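Local coordinates for protein O-methyltransferase, SAM-dependent (Legionella pneumophila subsp. pneumophila, PDB 3R3H) that probably transfers methyl groups from S-adenosylmethionine to oxygen atoms of acceptor substrates, as other O-methyltransferases of its family do, at residues V44-A49 / T71-L76; L65-F70 / I140-D145; M37-M42 / G96-A101. All blocks are in the same frame, centred on the assembly; numbering follows the deposited sequence.

Contact 1 (V44-A49 / T71-L76)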
loop_
_atom_site.group_PDB
_atom_site.type_symbol
_atom_site.label_atom_id
_atom_site.label_comp_id
_atom_site.label_asym_id
_atom_site.label_seq_id
_atom_site.Cartn_x
_atom_site.Cartn_y
_atom_site.Cartn_z
ATOM N N VAL A 44 -5.101 14.912 -1.287
ATOM C CA VAL A 44 -5.030 13.484 -1.054
ATOM C C VAL A 44 -6.259 13.115 -0.202
ATOM O O VAL A 44 -6.773 13.952 0.546
ATOM C CB VAL A 44 -3.651 13.120 -0.360
ATOM C CG1 VAL A 44 -3.725 13.311 1.146
ATOM C CG2 VAL A 44 -3.245 11.713 -0.706
ATOM N N ALA A 45 -6.756 11.889 -0.340
ATOM C CA ALA A 45 -7.925 11.466 0.417
ATOM C C ALA A 45 -7.503 11.060 1.813
ATOM O O ALA A 45 -6.373 10.616 2.027
ATOM C CB ALA A 45 -8.609 10.314 -0.269
ATOM N N PRO A 46 -8.418 11.202 2.787
ATOM C CA PRO A 46 -8.182 10.863 4.195
ATOM C C PRO A 46 -7.399 9.581 4.439
ATOM O O PRO A 46 -6.456 9.578 5.235
ATOM C CB PRO A 46 -9.590 10.786 4.766
ATOM C CG PRO A 46 -10.293 11.854 4.006
ATOM C CD PRO A 46 -9.809 11.661 2.587
ATOM N N GLU A 47 -7.797 8.494 3.772
ATOM C CA GLU A 47 -7.135 7.196 3.943
ATOM C C GLU A 47 -5.878 7.070 3.093
ATOM O O GLU A 47 -5.010 6.220 3.361
ATOM C CB GLU A 47 -8.100 6.050 3.626
ATOM C CG GLU A 47 -9.384 6.486 2.971
ATOM C CD GLU A 47 -9.167 7.013 1.580
ATOM O OE1 GLU A 47 -10.093 7.624 1.009
ATOM O OE2 GLU A 47 -8.062 6.808 1.056
ATOM N N GLN A 48 -5.791 7.923 2.077
ATOM C CA GLN A 48 -4.643 7.929 1.196
ATOM C C GLN A 48 -3.507 8.445 2.037
ATOM O O GLN A 48 -2.380 7.947 1.968
ATOM C CB GLN A 48 -4.865 8.880 0.023
ATOM C CG GLN A 48 -4.872 8.183 -1.313
ATOM C CD GLN A 48 -5.965 7.127 -1.370
ATOM O OE1 GLN A 48 -7.142 7.450 -1.534
ATOM N NE2 GLN A 48 -5.585 5.861 -1.216
ATOM N N ALA A 49 -3.829 9.449 2.844
ATOM C CA ALA A 49 -2.859 10.085 3.713
ATOM C C ALA A 49 -2.510 9.160 4.868
ATOM O O ALA A 49 -1.356 9.093 5.293
ATOM C CB ALA A 49 -3.423 11.393 4.231
ATOM N N THR A 71 -3.386 22.217 0.444
ATOM C CA THR A 71 -4.176 22.924 1.445
ATOM C C THR A 71 -3.294 22.844 2.712
ATOM O O THR A 71 -3.420 23.668 3.631
ATOM C CB THR A 71 -5.546 22.231 1.738
ATOM O OG1 THR A 71 -5.346 20.841 2.050
ATOM C CG2 THR A 71 -6.490 22.395 0.547
ATOM N N GLY A 72 -2.390 21.858 2.730
ATOM C CA GLY A 72 -1.501 21.679 3.859
ATOM C C GLY A 72 -1.911 20.491 4.700
ATOM O O GLY A 72 -1.349 20.254 5.768
ATOM N N TYR A 73 -2.888 19.733 4.193
ATOM C CA TYR A 73 -3.427 18.540 4.859
ATOM C C TYR A 73 -2.459 17.352 4.816
ATOM O O TYR A 73 -2.187 16.730 5.856
ATOM C CB TYR A 73 -4.760 18.144 4.212
ATOM C CG TYR A 73 -5.424 16.909 4.788
ATOM C CD1 TYR A 73 -4.973 15.626 4.469
ATOM C CD2 TYR A 73 -6.498 17.024 5.659
ATOM C CE1 TYR A 73 -5.585 14.484 5.011
ATOM C CE2 TYR A 73 -7.113 15.895 6.216
ATOM C CZ TYR A 73 -6.655 14.633 5.891
ATOM O OH TYR A 73 -7.260 13.542 6.462
ATOM N N SER A 74 -1.943 17.031 3.629
ATOM C CA SER A 74 -1.015 15.911 3.507
ATOM C C SER A 74 0.312 16.190 4.218
ATOM O O SER A 74 0.983 15.266 4.678
ATOM C CB SER A 74 -0.771 15.561 2.021
ATOM O OG SER A 74 -0.568 16.717 1.227
ATOM N N ALA A 75 0.679 17.463 4.315
ATOM C CA ALA A 75 1.922 17.855 4.979
ATOM C C ALA A 75 1.795 17.646 6.496
ATOM O O ALA A 75 2.768 17.272 7.178
ATOM C CB ALA A 75 2.239 19.326 4.673
ATOM N N LEU A 76 0.587 17.892 7.007
ATOM C CA LEU A 76 0.306 17.741 8.418
ATOM C C LEU A 76 0.309 16.268 8.785
ATOM O O LEU A 76 1.027 15.837 9.704
ATOM C CB LEU A 76 -1.051 18.355 8.727
ATOM C CG LEU A 76 -1.531 18.247 10.181
ATOM C CD1 LEU A 76 -0.523 18.915 11.117
ATOM C CD2 LEU A 76 -2.894 18.905 10.288
#
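Tyr73 and Ser74 begin the helix that follows the glycine-containing loop of the first signature motif in S-adenosylmethionine-dependent methyltransferases of the Rossmann-like class, and they pack against Val44, Pro46 and Ala49 at the start of helix 46-59. The contact is apolar across its interface. Tyr73 carries most of it: with CG anti to the backbone N (chi1 179°), the ring reaches out from its helix toward the other one. Its rim meets Ala49, whose CB lies near the ring plane, 3.9 Å from Tyr73 CE1. A small methyl suits this place, since it lets the ring edge come close to the helix backbone; the CA atoms of Ala49 and Ser74 are 6.1 Å apart. Farther out, the phenol oxygen passes beside the proline, Tyr73 OH lying 3.6 Å from Pro46 CA, while its polar partner is the carboxylate of Glu23. Proline is well placed just after the N-cap Ala45, because in the first turn its missing N-H costs no helical bond. Val44 brings a branched, apolar side chain to two partners at once. Its CG1 touches Ser74 CB at 3.8 Å and comes obliquely to the tyrosine ring, 4.2 Å from Tyr73 CD1. Ser74 turns its CB to the valine, and its OG hydrogen-bonds to Glu66 of the preceding strand, so its small polar head is satisfied in a buried setting. Leu27 and Arg31 of helix 25-32 also touch Tyr73, Tyr13 of helix 10-20 packs on Pro46, and strand 63-68 lies between helices 46-59 and 73-80 in the chain.

Contact 2 (L65-F70 / I140-D145)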
loop_
_atom_site.group_PDB
_atom_site.type_symbol
_atom_site.label_atom_id
_atom_site.label_comp_id
_atom_site.label_asym_id
_atom_site.label_seq_id
_atom_site.Cartn_x
_atom_site.Cartn_y
_atom_site.Cartn_z
ATOM N N LEU A 65 9.523 14.571 1.670
ATOM C CA LEU A 65 9.336 15.635 0.694
ATOM C C LEU A 65 8.059 15.391 -0.099
ATOM O O LEU A 65 7.743 14.248 -0.438
ATOM C CB LEU A 65 10.522 15.676 -0.274
ATOM C CG LEU A 65 10.423 16.704 -1.399
ATOM C CD1 LEU A 65 10.794 18.052 -0.830
ATOM C CD2 LEU A 65 11.349 16.350 -2.553
ATOM N N GLU A 66 7.308 16.453 -0.369
ATOM C CA GLU A 66 6.098 16.330 -1.170
ATOM C C GLU A 66 5.996 17.540 -2.085
ATOM O O GLU A 66 6.595 18.580 -1.810
ATOM C CB GLU A 66 4.849 16.194 -0.299
ATOM C CG GLU A 66 4.682 17.238 0.755
ATOM C CD GLU A 66 3.212 17.443 1.127
ATOM O OE1 GLU A 66 2.447 16.447 1.088
ATOM O OE2 GLU A 66 2.826 18.591 1.462
ATOM N N LEU A 67 5.274 17.384 -3.193
ATOM C CA LEU A 67 5.105 18.455 -4.181
ATOM C C LEU A 67 3.661 18.455 -4.627
ATOM O O LEU A 67 3.027 17.393 -4.682
ATOM C CB LEU A 67 5.938 18.214 -5.432
ATOM C CG LEU A 67 7.359 17.661 -5.458
ATOM C CD1 LEU A 67 7.437 16.247 -4.890
ATOM C CD2 LEU A 67 7.788 17.643 -6.920
ATOM N N GLY A 68 3.139 19.627 -4.971
ATOM C CA GLY A 68 1.757 19.671 -5.402
ATOM C C GLY A 68 1.097 20.993 -5.115
ATOM O O GLY A 68 1.758 21.978 -4.788
ATOM N N THR A 69 -0.216 21.020 -5.281
ATOM C CA THR A 69 -0.998 22.218 -5.016
ATOM C C THR A 69 -1.784 21.774 -3.774
ATOM O O THR A 69 -2.776 21.020 -3.854
ATOM C CB THR A 69 -1.928 22.571 -6.203
ATOM O OG1 THR A 69 -2.975 21.598 -6.306
ATOM C CG2 THR A 69 -1.137 22.579 -7.502
ATOM N N PHE A 70 -1.303 22.250 -2.624
ATOM C CA PHE A 70 -1.836 21.868 -1.325
ATOM C C PHE A 70 -2.647 22.831 -0.481
ATOM O O PHE A 70 -2.588 24.061 -0.632
ATOM C CB PHE A 70 -0.686 21.403 -0.449
ATOM C CG PHE A 70 0.174 20.350 -1.070
ATOM C CD1 PHE A 70 -0.369 19.119 -1.446
ATOM C CD2 PHE A 70 1.548 20.550 -1.195
ATOM C CE1 PHE A 70 0.442 18.100 -1.925
ATOM C CE2 PHE A 70 2.383 19.537 -1.673
ATOM C CZ PHE A 70 1.827 18.307 -2.037
ATOM N N ILE A 140 9.300 10.351 -0.621
ATOM C CA ILE A 140 8.979 11.452 -1.509
ATOM C C ILE A 140 7.599 11.181 -2.114
ATOM O O ILE A 140 7.312 10.065 -2.538
ATOM C CB ILE A 140 10.043 11.569 -2.619
ATOM C CG1 ILE A 140 11.416 11.798 -1.977
ATOM C CG2 ILE A 140 9.693 12.703 -3.574
ATOM C CD1 ILE A 140 12.554 11.881 -2.950
ATOM N N PHE A 141 6.741 12.196 -2.115
ATOM C CA PHE A 141 5.395 12.077 -2.659
ATOM C C PHE A 141 5.253 13.113 -3.776
ATOM O O PHE A 141 5.594 14.277 -3.585
ATOM C CB PHE A 141 4.360 12.323 -1.560
ATOM C CG PHE A 141 2.954 12.436 -2.067
ATOM C CD1 PHE A 141 2.398 11.438 -2.871
ATOM C CD2 PHE A 141 2.175 13.538 -1.736
ATOM C CE1 PHE A 141 1.082 11.539 -3.337
ATOM C CE2 PHE A 141 0.859 13.651 -2.196
ATOM C CZ PHE A 141 0.311 12.647 -2.999
ATOM N N ILE A 142 4.752 12.692 -4.939
ATOM C CA ILE A 142 4.610 13.596 -6.088
ATOM C C ILE A 142 3.176 13.787 -6.582
ATOM O O ILE A 142 2.520 12.833 -7.011
ATOM C CB ILE A 142 5.481 13.115 -7.263
ATOM C CG1 ILE A 142 6.914 12.868 -6.768
ATOM C CG2 ILE A 142 5.460 14.143 -8.370
ATOM C CD1 ILE A 142 7.842 12.234 -7.789
ATOM N N ASP A 143 2.693 15.025 -6.511
ATOM C CA ASP A 143 1.339 15.352 -6.947
ATOM C C ASP A 143 1.356 16.758 -7.559
ATOM O O ASP A 143 0.346 17.479 -7.520
ATOM C CB ASP A 143 0.377 15.296 -5.751
ATOM C CG ASP A 143 -1.090 15.293 -6.170
ATOM O OD1 ASP A 143 -1.346 15.444 -7.388
ATOM O OD2 ASP A 143 -1.982 15.152 -5.288
ATOM N N ALA A 144 2.506 17.134 -8.130
ATOM C CA ALA A 144 2.680 18.450 -8.743
ATOM C C ALA A 144 2.122 18.474 -10.160
ATOM O O ALA A 144 1.438 17.536 -10.572
ATOM C CB ALA A 144 4.143 18.825 -8.754
ATOM N N ASP A 145 2.406 19.540 -10.907
ATOM C CA ASP A 145 1.901 19.652 -12.276
ATOM C C ASP A 145 2.396 18.509 -13.165
ATOM O O ASP A 145 3.607 18.245 -13.276
ATOM C CB ASP A 145 2.261 21.010 -12.886
ATOM C CG ASP A 145 3.742 21.307 -12.829
ATOM O OD1 ASP A 145 4.227 21.980 -13.765
ATOM O OD2 ASP A 145 4.417 20.894 -11.855
#
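Leu65 to Gly68 and Ile140 to Asp143 are neighbouring parallel strands in the middle of the Rossmann-like sheet of a class I methyltransferase, running within 2° of each other with axes 4.6 Å apart. Three backbone bonds join them. Phe141 N reaches Leu65 O at 2.8 Å in the carbonyl plane; Leu67 N makes a weak bond to Phe141 O; and Asp143 N meets Leu67 O from 40° above the carbonyl plane.

Branched aliphatic residues fill one face, where helices 121-132 and 149-159 cover the sheet. Leu65 and Ile140 point the same way, with Leu65 CD2 4.1 Å from Ile140 CG2, and Leu67 CD1 lies alongside Ile142 CG1 at 3.9 Å. Leu67 CB also meets Ala144 CB at 3.8 Å, a small residue that suits the close approach of the two backbones there.

Glu66 and Phe141 share the other face. The beta-methylene of Glu66 sits at the edge of the phenylalanine ring, CB 4.0 Å from Phe141 CD2, while its buried carboxylate is held by Thr90 and Ser74. At the end of the strand, within the signature motif, Gly68 is bare enough for Phe70 to fold back over it: Gly68 C lies 3.9 Å from the plane of the Phe70 ring, over its centre.

Contact 3 (M37-M42 / G96-A101)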
loop_
_atom_site.group_PDB
_atom_site.type_symbol
_atom_site.label_atom_id
_atom_site.label_comp_id
_atom_site.label_asym_id
_atom_site.label_seq_id
_atom_site.Cartn_x
_atom_site.Cartn_y
_atom_site.Cartn_z
ATOM N N MET A 37 -13.851 24.669 -0.778
ATOM C CA MET A 37 -12.723 25.134 -1.584
ATOM C C MET A 37 -12.521 24.172 -2.766
ATOM O O MET A 37 -12.621 22.957 -2.608
ATOM C CB MET A 37 -11.477 25.150 -0.686
ATOM C CG MET A 37 -10.506 26.317 -0.846
ATOM S SD MET A 37 -9.503 26.528 0.675
ATOM C CE MET A 37 -8.200 27.665 0.125
ATOM N N GLU A 38 -12.243 24.715 -3.947
ATOM C CA GLU A 38 -12.029 23.889 -5.141
ATOM C C GLU A 38 -10.710 23.121 -5.059
ATOM O O GLU A 38 -10.502 22.140 -5.777
ATOM C CB GLU A 38 -12.058 24.767 -6.399
ATOM C CG GLU A 38 -13.412 25.418 -6.620
ATOM C CD GLU A 38 -14.540 24.397 -6.606
ATOM O OE1 GLU A 38 -14.617 23.594 -7.558
ATOM O OE2 GLU A 38 -15.337 24.386 -5.640
ATOM N N LEU A 39 -9.837 23.583 -4.161
ATOM C CA LEU A 39 -8.514 22.997 -3.906
ATOM C C LEU A 39 -8.640 21.606 -3.275
ATOM O O LEU A 39 -7.793 20.740 -3.497
ATOM C CB LEU A 39 -7.712 23.901 -2.951
ATOM C CG LEU A 39 -6.305 24.403 -3.299
ATOM C CD1 LEU A 39 -5.721 25.060 -2.053
ATOM C CD2 LEU A 39 -5.403 23.268 -3.768
ATOM N N ALA A 40 -9.693 21.407 -2.483
ATOM C CA ALA A 40 -9.949 20.138 -1.801
ATOM C C ALA A 40 -9.879 18.898 -2.708
ATOM O O ALA A 40 -9.608 17.788 -2.239
ATOM C CB ALA A 40 -11.310 20.206 -1.094
ATOM N N ASN A 41 -10.125 19.099 -4.002
ATOM C CA ASN A 41 -10.087 18.021 -4.994
ATOM C C ASN A 41 -8.675 17.521 -5.277
ATOM O O ASN A 41 -8.469 16.314 -5.397
ATOM C CB ASN A 41 -10.728 18.469 -6.313
ATOM C CG ASN A 41 -12.243 18.581 -6.229
ATOM O OD1 ASN A 41 -12.929 17.637 -5.824
ATOM N ND2 ASN A 41 -12.773 19.738 -6.631
ATOM N N MET A 42 -7.713 18.436 -5.393
ATOM C CA MET A 42 -6.327 18.043 -5.651
ATOM C C MET A 42 -5.726 17.448 -4.381
ATOM O O MET A 42 -4.596 16.947 -4.376
ATOM C CB MET A 42 -5.467 19.240 -6.086
ATOM C CG MET A 42 -6.192 20.577 -6.204
ATOM S SD MET A 42 -6.503 21.071 -7.918
ATOM C CE MET A 42 -5.031 21.996 -8.322
ATOM N N GLY A 96 -2.666 30.256 -7.146
ATOM C CA GLY A 96 -4.041 30.716 -7.200
ATOM C C GLY A 96 -4.423 30.941 -5.745
ATOM O O GLY A 96 -3.563 31.224 -4.907
ATOM N N TRP A 97 -5.699 30.786 -5.428
ATOM C CA TRP A 97 -6.168 30.986 -4.063
ATOM C C TRP A 97 -5.816 29.918 -3.045
ATOM O O TRP A 97 -5.926 28.724 -3.308
ATOM C CB TRP A 97 -7.680 31.169 -4.033
ATOM C CG TRP A 97 -8.151 32.380 -4.731
ATOM C CD1 TRP A 97 -8.502 32.484 -6.046
ATOM C CD2 TRP A 97 -8.310 33.687 -4.164
ATOM N NE1 TRP A 97 -8.873 33.778 -6.333
ATOM C CE2 TRP A 97 -8.763 34.538 -5.198
ATOM C CE3 TRP A 97 -8.111 34.224 -2.884
ATOM C CZ2 TRP A 97 -9.021 35.900 -4.991
ATOM C CZ3 TRP A 97 -8.371 35.584 -2.680
ATOM C CH2 TRP A 97 -8.821 36.401 -3.730
ATOM N N THR A 98 -5.413 30.376 -1.864
ATOM C CA THR A 98 -5.074 29.496 -0.747
ATOM C C THR A 98 -5.428 30.182 0.565
ATOM O O THR A 98 -5.953 31.292 0.602
ATOM C CB THR A 98 -3.541 29.161 -0.679
ATOM O OG1 THR A 98 -2.788 30.241 -1.252
ATOM C CG2 THR A 98 -3.228 27.835 -1.377
ATOM N N LYS A 99 -5.126 29.471 1.635
ATOM C CA LYS A 99 -5.287 29.920 3.001
ATOM C C LYS A 99 -4.130 29.169 3.605
ATOM O O LYS A 99 -3.817 28.057 3.182
ATOM C CB LYS A 99 -6.586 29.425 3.622
ATOM C CG LYS A 99 -7.733 30.380 3.462
ATOM C CD LYS A 99 -8.979 29.818 4.091
ATOM C CE LYS A 99 -10.191 30.645 3.696
ATOM N NZ LYS A 99 -11.488 29.980 4.031
ATOM N N HIS A 100 -3.465 29.764 4.568
ATOM C CA HIS A 100 -2.345 29.071 5.150
ATOM C C HIS A 100 -2.773 28.004 6.115
ATOM O O HIS A 100 -3.821 28.098 6.743
ATOM C CB HIS A 100 -1.436 30.086 5.778
ATOM C CG HIS A 100 -0.948 31.078 4.785
ATOM N ND1 HIS A 100 -0.280 30.697 3.641
ATOM C CD2 HIS A 100 -1.103 32.420 4.708
ATOM C CE1 HIS A 100 -0.046 31.765 2.899
ATOM N NE2 HIS A 100 -0.535 32.823 3.524
ATOM N N ALA A 101 -1.952 26.974 6.214
ATOM C CA ALA A 101 -2.258 25.855 7.072
ATOM C C ALA A 101 -1.623 25.941 8.446
ATOM O O ALA A 101 -1.980 25.171 9.347
ATOM C CB ALA A 101 -1.826 24.564 6.377
#
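Trp97 is the first residue of the 96-101 loop to meet Met37 and Leu39, and it does so through its backbone. Its indole leads away from the contact, while Trp97 O lies 3.9 Å from Leu39 CD1 and 4.3 Å from Met37 CE. The same carbonyl has a weak hydrogen bond from Asn94 ND2, and Asn94 OD1 accepts one from Gly96 N. Thr98 comes next and meets both Met37 and Leu39. Met37 runs out as an extended chain (chi2 158°, chi3 167°), and its terminal methyl settles on the threonine backbone, with Met37 CE 3.7 Å from Thr98 CA. A long, flexible, unbranched side chain suits this task, since it can reach across between two loops whose nearest CA atoms, Leu39 and Thr98, are 8.0 Å apart. The threonine turns its methyl to the leucine: Thr98 CG2 and Leu39 CD1 are 3.8 Å apart, the two side chains crossing at a slant. At Lys99 the sulfur-bound methyl is still near, Met37 CE lying 3.9 Å from Lys99 N and 4.2 Å from Lys99 CB. No hydrogen bond joins the two loops, and residues on both sides also touch a crystal neighbour, so lattice packing may influence the details. Leu39, the buried member, continues inward onto Thr69 and Thr71 of the signature-motif loop. The contact thus joins, at the surface, the loop between helices 25-32 and 46-59 to the one between strand 87-92 and helix 102-107.

How the contacts relate
From the N terminus, the chain passes through 37-42 and 44-49, then along helix 46-59 into strand 63-68 and the signature-motif loop. Contact 1 closes the first loop, bringing 71-76 back to 44-49. Contact 3 closes a longer one at 96-101 and encloses contact 1 in sequence. Contact 2 crosses both: it starts at 65-70, within their loops, and ends at 140-145, beyond them. Together they tie N-terminal helical and loop elements to the central sheet around the signature motif. Contacts 2 and 3 meet where Leu39 CD1 packs 3.6 Å from Phe70 O, and contacts 1 and 3 where Ala101 CB packs against Thr71 O.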